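Local coordinates for protein putative TIM-barrel metal-dependent hydrolase (Mycobacterium avium subsp. paratuberculosis S397, PDB 4DZI) that probably acts as a metal-dependent hydrolase of the amidohydrolase superfamily, holding a two-metal site, here filled by cadmium, in a TIM-barrel-type fold, at residues N6-E18 / D114-C126. Residues are numbered along the deposited sequence; the frame is centred on the assembly and turned at random.
With CD (cadmium ion), chain Q.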
ATOM      1  N   ASN C   6      28.955 -26.073  -9.921  1.00 20.14           N
ATOM      2  CA  ASN C   6      30.368 -26.390  -9.690  1.00 25.37           C
ATOM      3  C   ASN C   6      30.925 -25.659  -8.483  1.00 28.04           C
ATOM      4  O   ASN C   6      32.124 -25.703  -8.236  1.00 26.07           O
ATOM      5  CB  ASN C   6      31.196 -26.036 -10.937  1.00 27.25           C
ATOM      6  CG  ASN C   6      30.845 -26.915 -12.145  1.00 31.09           C
ATOM      7  OD1 ASN C   6      30.560 -28.083 -11.984  1.00 32.55           O
ATOM      8  ND2 ASN C   6      30.863 -26.338 -13.347  1.00 28.35           N
ATOM      9  N   TYR C   7      30.067 -24.964  -7.731  1.00 16.88           N
ATOM     10  CA  TYR C   7      30.547 -24.234  -6.563  1.00 13.84           C
ATOM     11  C   TYR C   7      29.460 -24.294  -5.506  1.00 19.77           C
ATOM     12  O   TYR C   7      28.269 -24.505  -5.859  1.00 16.05           O
ATOM     13  CB  TYR C   7      30.839 -22.770  -6.928  1.00 15.74           C
ATOM     14  CG  TYR C   7      29.712 -22.145  -7.746  1.00 15.51           C
ATOM     15  CD1 TYR C   7      28.599 -21.537  -7.098  1.00 15.50           C
ATOM     16  CD2 TYR C   7      29.729 -22.199  -9.140  1.00 17.93           C
ATOM     17  CE1 TYR C   7      27.558 -20.987  -7.838  1.00 18.64           C
ATOM     18  CE2 TYR C   7      28.698 -21.645  -9.891  1.00 16.32           C
ATOM     19  CZ  TYR C   7      27.616 -21.048  -9.227  1.00 16.78           C
ATOM     20  OH  TYR C   7      26.597 -20.524 -10.020  1.00 19.07           O
ATOM     21  N   ARG C   8      29.860 -24.132  -4.248  1.00 16.75           N
ATOM     22  CA  ARG C   8      28.888 -24.063  -3.125  1.00 15.39           C
ATOM     23  C   ARG C   8      28.177 -22.735  -3.216  1.00 15.75           C
ATOM     24  O   ARG C   8      28.727 -21.775  -3.705  1.00 16.85           O
ATOM     25  CB  ARG C   8      29.584 -24.195  -1.774  1.00 19.01           C
ATOM     26  CG  ARG C   8      30.257 -25.561  -1.575  1.00 23.24           C
ATOM     27  CD  ARG C   8      31.345 -25.463  -0.503  1.00 23.36           C
ATOM     28  NE  ARG C   8      32.454 -24.605  -0.946  1.00 20.09           N
ATOM     29  CZ  ARG C   8      33.438 -24.195  -0.147  1.00 25.33           C
ATOM     30  NH1 ARG C   8      34.413 -23.409  -0.604  1.00 25.21           N
ATOM     31  NH2 ARG C   8      33.426 -24.564   1.127  1.00 25.65           N
ATOM     32  N   VAL C   9      26.953 -22.686  -2.697  1.00 14.38           N
ATOM     33  CA  VAL C   9      26.187 -21.448  -2.770  1.00 12.29           C
ATOM     34  C   VAL C   9      26.189 -20.719  -1.442  1.00 14.13           C
ATOM     35  O   VAL C   9      26.575 -21.270  -0.404  1.00 15.32           O
ATOM     36  CB  VAL C   9      24.752 -21.721  -3.250  1.00 13.53           C
ATOM     37  CG1 VAL C   9      24.783 -22.406  -4.617  1.00 17.65           C
ATOM     38  CG2 VAL C   9      23.979 -22.584  -2.255  1.00 14.92           C
ATOM     39  N   ILE C  10      25.755 -19.453  -1.455  1.00 12.89           N
ATOM     40  CA  ILE C  10      25.613 -18.670  -0.240  1.00 10.20           C
ATOM     41  C   ILE C  10      24.106 -18.347  -0.180  1.00 15.66           C
ATOM     42  O   ILE C  10      23.608 -17.678  -1.059  1.00 14.84           O
ATOM     43  CB  ILE C  10      26.406 -17.354  -0.335  1.00 14.32           C
ATOM     44  CG1 ILE C  10      27.879 -17.633  -0.688  1.00 18.37           C
ATOM     45  CG2 ILE C  10      26.224 -16.522   0.953  1.00 13.54           C
ATOM     46  CD1 ILE C  10      28.667 -18.312   0.398  1.00 21.35           C
ATOM     47  N   ASP C  11      23.408 -18.877   0.812  1.00 12.24           N
ATOM     48  CA  ASP C  11      21.934 -18.766   0.916  1.00 13.73           C
ATOM     49  C   ASP C  11      21.614 -17.651   1.897  1.00 13.87           C
ATOM     50  O   ASP C  11      21.908 -17.777   3.102  1.00 12.99           O
ATOM     51  CB  ASP C  11      21.403 -20.111   1.434  1.00 11.81           C
ATOM     52  CG  ASP C  11      19.898 -20.252   1.276  1.00 15.73           C
ATOM     53  OD1 ASP C  11      19.217 -19.210   1.303  1.00 13.82           O
ATOM     54  OD2 ASP C  11      19.398 -21.403   1.146  1.00 14.61           O
ATOM     55  N   VAL C  12      21.020 -16.541   1.429  1.00 11.64           N
ATOM     56  CA  VAL C  12      20.802 -15.408   2.342  1.00 10.81           C
ATOM     57  C   VAL C  12      19.502 -15.520   3.153  1.00  9.08           C
ATOM     58  O   VAL C  12      19.175 -14.629   3.938  1.00 11.60           O
ATOM     59  CB  VAL C  12      20.859 -14.039   1.619  1.00 11.33           C
ATOM     60  CG1 VAL C  12      22.177 -13.905   0.801  1.00 12.58           C
ATOM     61  CG2 VAL C  12      19.641 -13.813   0.721  1.00 14.42           C
ATOM     62  N   ASP C  13      18.778 -16.623   2.990  1.00 12.00           N
ATOM     63  CA  ASP C  13      17.533 -16.764   3.758  1.00 10.89           C
ATOM     64  C   ASP C  13      17.395 -18.185   4.249  1.00  9.91           C
ATOM     65  O   ASP C  13      16.879 -19.061   3.544  1.00 13.01           O
ATOM     66  CB  ASP C  13      16.301 -16.438   2.909  1.00  9.17           C
ATOM     67  CG  ASP C  13      15.053 -16.296   3.740  1.00 12.06           C
ATOM     68  OD1 ASP C  13      15.104 -16.535   4.983  1.00 11.92           O
ATOM     69  OD2 ASP C  13      14.009 -15.984   3.122  1.00 13.53           O
ATOM     70  N   ASN C  14      17.844 -18.378   5.494  1.00 10.64           N
ATOM     71  CA  ASN C  14      17.606 -19.649   6.170  1.00 11.29           C
ATOM     72  C   ASN C  14      17.077 -19.359   7.561  1.00 10.42           C
ATOM     73  O   ASN C  14      17.243 -18.272   8.088  1.00 12.25           O
ATOM     74  CB  ASN C  14      18.919 -20.455   6.275  1.00 13.94           C
ATOM     75  CG  ASN C  14      19.052 -21.554   5.229  1.00 16.37           C
ATOM     76  OD1 ASN C  14      19.559 -22.648   5.541  1.00 16.82           O
ATOM     77  ND2 ASN C  14      18.706 -21.260   3.978  1.00 15.23           N
ATOM     78  N   HIS C  15      16.376 -20.338   8.141  1.00 12.20           N
ATOM     79  CA  HIS C  15      15.850 -20.193   9.508  1.00 10.43           C
ATOM     80  C   HIS C  15      16.236 -21.294  10.477  1.00 12.35           C
ATOM     81  O   HIS C  15      16.511 -22.415  10.069  1.00 12.44           O
ATOM     82  CB  HIS C  15      14.308 -20.074   9.458  1.00 11.13           C
ATOM     83  CG  HIS C  15      13.848 -18.821   8.777  1.00 11.86           C
ATOM     84  ND1 HIS C  15      13.759 -17.655   9.431  1.00 13.29           N
ATOM     85  CD2 HIS C  15      13.538 -18.555   7.443  1.00 13.74           C
ATOM     86  CE1 HIS C  15      13.386 -16.681   8.577  1.00  8.32           C
ATOM     87  NE2 HIS C  15      13.246 -17.217   7.366  1.00 11.27           N
ATOM     88  N   TYR C  16      16.268 -20.935  11.757  1.00 13.98           N
ATOM     89  CA  TYR C  16      16.171 -21.891  12.856  1.00 15.12           C
ATOM     90  C   TYR C  16      14.756 -21.761  13.434  1.00 19.44           C
ATOM     91  O   TYR C  16      14.012 -20.807  13.115  1.00 13.48           O
ATOM     92  CB  TYR C  16      17.218 -21.586  13.935  1.00 14.18           C
ATOM     93  CG  TYR C  16      17.305 -20.130  14.247  1.00 11.64           C
ATOM     94  CD1 TYR C  16      16.328 -19.492  15.033  1.00 11.93           C
ATOM     95  CD2 TYR C  16      18.347 -19.347  13.737  1.00 12.98           C
ATOM     96  CE1 TYR C  16      16.400 -18.124  15.288  1.00 14.83           C
ATOM     97  CE2 TYR C  16      18.418 -17.970  13.980  1.00 12.71           C
ATOM     98  CZ  TYR C  16      17.448 -17.369  14.767  1.00 14.22           C
ATOM     99  OH  TYR C  16      17.492 -16.023  15.013  1.00 16.45           O
ATOM    100  N   TYR C  17      14.374 -22.714  14.289  1.00 11.93           N
ATOM    101  CA  TYR C  17      13.146 -22.579  15.059  1.00 12.42           C
ATOM    102  C   TYR C  17      13.612 -22.374  16.497  1.00 13.10           C
ATOM    103  O   TYR C  17      14.360 -23.198  17.066  1.00 15.11           O
ATOM    104  CB  TYR C  17      12.290 -23.828  14.910  1.00 14.65           C
ATOM    105  CG  TYR C  17      11.657 -23.950  13.532  1.00 11.81           C
ATOM    106  CD1 TYR C  17      10.883 -22.907  13.018  1.00 14.41           C
ATOM    107  CD2 TYR C  17      11.864 -25.053  12.715  1.00 11.91           C
ATOM    108  CE1 TYR C  17      10.268 -22.990  11.776  1.00 13.68           C
ATOM    109  CE2 TYR C  17      11.286 -25.137  11.461  1.00 15.57           C
ATOM    110  CZ  TYR C  17      10.491 -24.099  10.983  1.00 12.85           C
ATOM    111  OH  TYR C  17       9.883 -24.211   9.748  1.00 15.17           O
ATOM    112  N   GLU C  18      13.224 -21.268  17.095  1.00 13.15           N
ATOM    113  CA  GLU C  18      13.705 -20.953  18.452  1.00 12.39           C
ATOM    114  C   GLU C  18      13.201 -21.938  19.481  1.00 14.12           C
ATOM    115  O   GLU C  18      12.058 -22.334  19.445  1.00 15.14           O
ATOM    116  CB  GLU C  18      13.244 -19.573  18.904  1.00 14.94           C
ATOM    117  CG  GLU C  18      13.776 -18.393  18.096  1.00 17.23           C
ATOM    118  CD  GLU C  18      12.976 -18.074  16.831  1.00 12.62           C
ATOM    119  OE1 GLU C  18      12.150 -18.871  16.341  1.00 14.47           O
ATOM    120  OE2 GLU C  18      13.164 -16.953  16.328  1.00 13.55           O
ATOM    121  N   ASP C 114      24.853 -28.410  -0.293  1.00 17.03           N
ATOM    122  CA  ASP C 114      25.894 -27.627  -0.992  1.00 18.02           C
ATOM    123  C   ASP C 114      25.890 -26.133  -0.698  1.00 18.21           C
ATOM    124  O   ASP C 114      26.235 -25.346  -1.520  1.00 17.11           O
ATOM    125  CB  ASP C 114      25.953 -27.873  -2.500  1.00 29.93           C
ATOM    126  CG  ASP C 114      27.403 -27.794  -3.034  1.00 31.95           C
ATOM    127  OD1 ASP C 114      28.277 -28.389  -2.412  1.00 43.97           O
ATOM    128  OD2 ASP C 114      27.651 -27.179  -4.009  1.00 28.32           O
ATOM    129  N   ILE C 115      25.519 -25.794   0.520  1.00 15.28           N
ATOM    130  CA  ILE C 115      25.578 -24.406   0.978  1.00 12.07           C
ATOM    131  C   ILE C 115      26.883 -24.178   1.768  1.00 18.33           C
ATOM    132  O   ILE C 115      27.145 -24.874   2.770  1.00 15.22           O
ATOM    133  CB  ILE C 115      24.361 -24.094   1.872  1.00 12.85           C
ATOM    134  CG1 ILE C 115      23.058 -24.225   1.068  1.00 14.72           C
ATOM    135  CG2 ILE C 115      24.492 -22.683   2.433  1.00 13.73           C
ATOM    136  CD1 ILE C 115      21.824 -24.166   1.984  1.00 15.54           C
ATOM    137  N   GLU C 116      27.719 -23.238   1.308  1.00 14.47           N
ATOM    138  CA  GLU C 116      28.904 -22.877   2.081  1.00 15.11           C
ATOM    139  C   GLU C 116      28.522 -22.036   3.280  1.00 18.33           C
ATOM    140  O   GLU C 116      28.938 -22.312   4.418  1.00 16.37           O
ATOM    141  CB  GLU C 116      29.925 -22.090   1.248  1.00 16.14           C
ATOM    142  CG  GLU C 116      31.001 -21.529   2.160  1.00 17.68           C
ATOM    143  CD  GLU C 116      32.136 -20.819   1.437  1.00 26.64           C
ATOM    144  OE1 GLU C 116      32.142 -20.737   0.189  1.00 21.36           O
ATOM    145  OE2 GLU C 116      33.029 -20.328   2.158  1.00 26.40           O
ATOM    146  N   THR C 117      27.725 -20.986   3.049  1.00 14.39           N
ATOM    147  CA  THR C 117      27.358 -20.097   4.158  1.00 12.60           C
ATOM    148  C   THR C 117      25.861 -19.833   4.070  1.00 13.66           C
ATOM    149  O   THR C 117      25.364 -19.610   2.988  1.00 14.65           O
ATOM    150  CB  THR C 117      28.127 -18.749   4.102  1.00 17.06           C
ATOM    151  OG1 THR C 117      29.548 -19.003   4.174  1.00 16.69           O
ATOM    152  CG2 THR C 117      27.765 -17.813   5.264  1.00 19.38           C
ATOM    153  N   ALA C 118      25.179 -19.912   5.204  1.00 15.32           N
ATOM    154  CA  ALA C 118      23.751 -19.607   5.273  1.00 21.00           C
ATOM    155  C   ALA C 118      23.585 -18.413   6.191  1.00 16.65           C
ATOM    156  O   ALA C 118      24.233 -18.371   7.252  1.00 16.46           O
ATOM    157  CB  ALA C 118      23.016 -20.800   5.863  1.00 17.98           C
ATOM    158  N   PHE C 119      22.680 -17.481   5.843  1.00 12.79           N
ATOM    159  CA  PHE C 119      22.271 -16.422   6.795  1.00 11.39           C
ATOM    160  C   PHE C 119      21.171 -17.068   7.632  1.00 12.82           C
ATOM    161  O   PHE C 119      20.214 -17.578   7.078  1.00 16.31           O
ATOM    162  CB  PHE C 119      21.712 -15.195   6.075  1.00 16.36           C
ATOM    163  CG  PHE C 119      22.722 -14.432   5.246  1.00 16.57           C
ATOM    164  CD1 PHE C 119      23.992 -14.931   4.966  1.00 16.67           C
ATOM    165  CD2 PHE C 119      22.357 -13.204   4.712  1.00 15.25           C
ATOM    166  CE1 PHE C 119      24.883 -14.186   4.185  1.00 17.89           C
ATOM    167  CE2 PHE C 119      23.230 -12.462   3.941  1.00 19.87           C
ATOM    168  CZ  PHE C 119      24.504 -12.950   3.685  1.00 18.24           C
ATOM    169  N   MET C 120      21.331 -17.088   8.950  1.00 12.02           N
ATOM    170  CA  MET C 120      20.390 -17.806   9.829  1.00 14.71           C
ATOM    171  C   MET C 120      19.543 -16.763  10.553  1.00 10.51           C
ATOM    172  O   MET C 120      20.073 -15.900  11.277  1.00 12.64           O
ATOM    173  CB  MET C 120      21.132 -18.692  10.845  1.00 14.99           C
ATOM    174  CG  MET C 120      21.687 -19.979  10.229  1.00 18.83           C
ATOM    175  SD  MET C 120      20.422 -21.157   9.653  1.00 22.48           S
ATOM    176  CE  MET C 120      19.644 -21.517  11.209  1.00 25.28           C
ATOM    177  N   LEU C 121      18.230 -16.819  10.315  1.00 11.39           N
ATOM    178  CA  LEU C 121      17.332 -15.722  10.645  1.00 12.46           C
ATOM    179  C   LEU C 121      16.214 -16.271  11.526  1.00 13.16           C
ATOM    180  O   LEU C 121      15.905 -17.448  11.454  1.00 12.85           O
ATOM    181  CB  LEU C 121      16.732 -15.133   9.340  1.00  9.70           C
ATOM    182  CG  LEU C 121      17.796 -14.813   8.284  1.00 10.42           C
ATOM    183  CD1 LEU C 121      17.150 -14.273   7.026  1.00 15.00           C
ATOM    184  CD2 LEU C 121      18.777 -13.767   8.795  1.00 11.87           C
ATOM    185  N   PRO C 122      15.594 -15.410  12.349  1.00 10.49           N
ATOM    186  CA  PRO C 122      14.623 -15.866  13.319  1.00 12.17           C
ATOM    187  C   PRO C 122      13.298 -16.273  12.691  1.00 13.36           C
ATOM    188  O   PRO C 122      12.984 -15.913  11.539  1.00 12.05           O
ATOM    189  CB  PRO C 122      14.376 -14.625  14.217  1.00 12.97           C
ATOM    190  CG  PRO C 122      15.381 -13.604  13.811  1.00 12.32           C
ATOM    191  CD  PRO C 122      15.711 -13.946  12.365  1.00 12.17           C
ATOM    192  N   THR C 123      12.518 -17.026  13.465  1.00 11.22           N
ATOM    193  CA  THR C 123      11.153 -17.358  13.091  1.00 13.62           C
ATOM    194  C   THR C 123      10.219 -16.665  14.088  1.00 15.71           C
ATOM    195  O   THR C 123       9.616 -15.629  13.774  1.00 13.29           O
ATOM    196  CB  THR C 123      10.934 -18.891  12.986  1.00 12.22           C
ATOM    197  OG1 THR C 123      11.836 -19.404  11.981  1.00 13.01           O
ATOM    198  CG2 THR C 123       9.482 -19.184  12.562  1.00 14.41           C
ATOM    199  N   PHE C 124      10.132 -17.200  15.300  1.00 12.98           N
ATOM    200  CA  PHE C 124       9.399 -16.512  16.377  1.00 14.04           C
ATOM    201  C   PHE C 124       9.870 -15.066  16.600  1.00 14.42           C
ATOM    202  O   PHE C 124       9.062 -14.191  16.867  1.00 14.31           O
ATOM    203  CB  PHE C 124       9.551 -17.332  17.670  1.00 16.33           C
ATOM    204  CG  PHE C 124       8.878 -16.730  18.880  1.00 15.92           C
ATOM    205  CD1 PHE C 124       7.506 -16.837  19.067  1.00 28.25           C
ATOM    206  CD2 PHE C 124       9.635 -16.071  19.842  1.00 12.38           C
ATOM    207  CE1 PHE C 124       6.894 -16.281  20.182  1.00 25.12           C
ATOM    208  CE2 PHE C 124       9.026 -15.533  20.975  1.00 15.72           C
ATOM    209  CZ  PHE C 124       7.654 -15.631  21.143  1.00 17.12           C
ATOM    210  N   GLY C 125      11.173 -14.794  16.519  1.00 13.44           N
ATOM    211  CA  GLY C 125      11.683 -13.500  16.895  1.00 14.86           C
ATOM    212  C   GLY C 125      11.142 -12.370  16.012  1.00 12.88           C
ATOM    213  O   GLY C 125      11.161 -11.210  16.428  1.00 14.94           O
ATOM    214  N   CYS C 126      10.692 -12.713  14.809  1.00 12.31           N
ATOM    215  CA  CYS C 126      10.153 -11.695  13.857  1.00 13.28           C
ATOM    216  C   CYS C 126       8.759 -11.178  14.248  1.00 12.03           C
ATOM    217  O   CYS C 126       8.238 -10.270  13.555  1.00 16.00           O
ATOM    218  CB  CYS C 126      10.134 -12.213  12.420  1.00 15.86           C
ATOM    219  SG  CYS C 126      11.828 -12.534  11.818  1.00 20.23           S
TER
HETATM  220 CD    CD Q 502      12.960 -16.167   5.465  1.00 12.10          CD
HETATM  221  O   HOH W   1      19.026 -14.585  13.410  1.00 14.05           O
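V9, D11 and N14 pair in parallel register with I115, A118 and M120, joining 9-15 and 115-121, neighbouring strands of the TIM-type barrel. Two beta bulges interrupt the pairing. At the second, D11 OD1 accepts from D13 N, an Asx turn that suits a short-armed aspartate, and D11 OD2 is hydrogen-bonded to S355 OG.

Packing is dense beside this turn: V12 CA lies over the F119 ring face, 3.9 Å from its centroid, and V12 CB comes within 3.5 Å of F119 CD2. Just beyond, D13 and H15 reach cadmium, whose shell H230, E293 and D356 complete. Imidazole offers H15 two nitrogens: NE2 binds the metal at 2.2 Å, while ND1 donates weakly to L121 O and P122 O. The Y16 ring lies with one face over L121 O, and its CD2 edge meets M120 CE at 3.6 Å.

The N-terminal end is looser. There R8 and E116 stack at the exposed margin, E116 OE1 lying over the guanidinium face, 3.6 Å from R8 NH1, a salt bridge of charges alone since no N-H points at it; E116 also pairs with R386.

At the far end E18, bent at chi2 (84°), serves three amides with two oxygens: OE1 accepts from F124 N, and OE2 receives T123 N and G125 N from opposite faces, each at 2.9 Å.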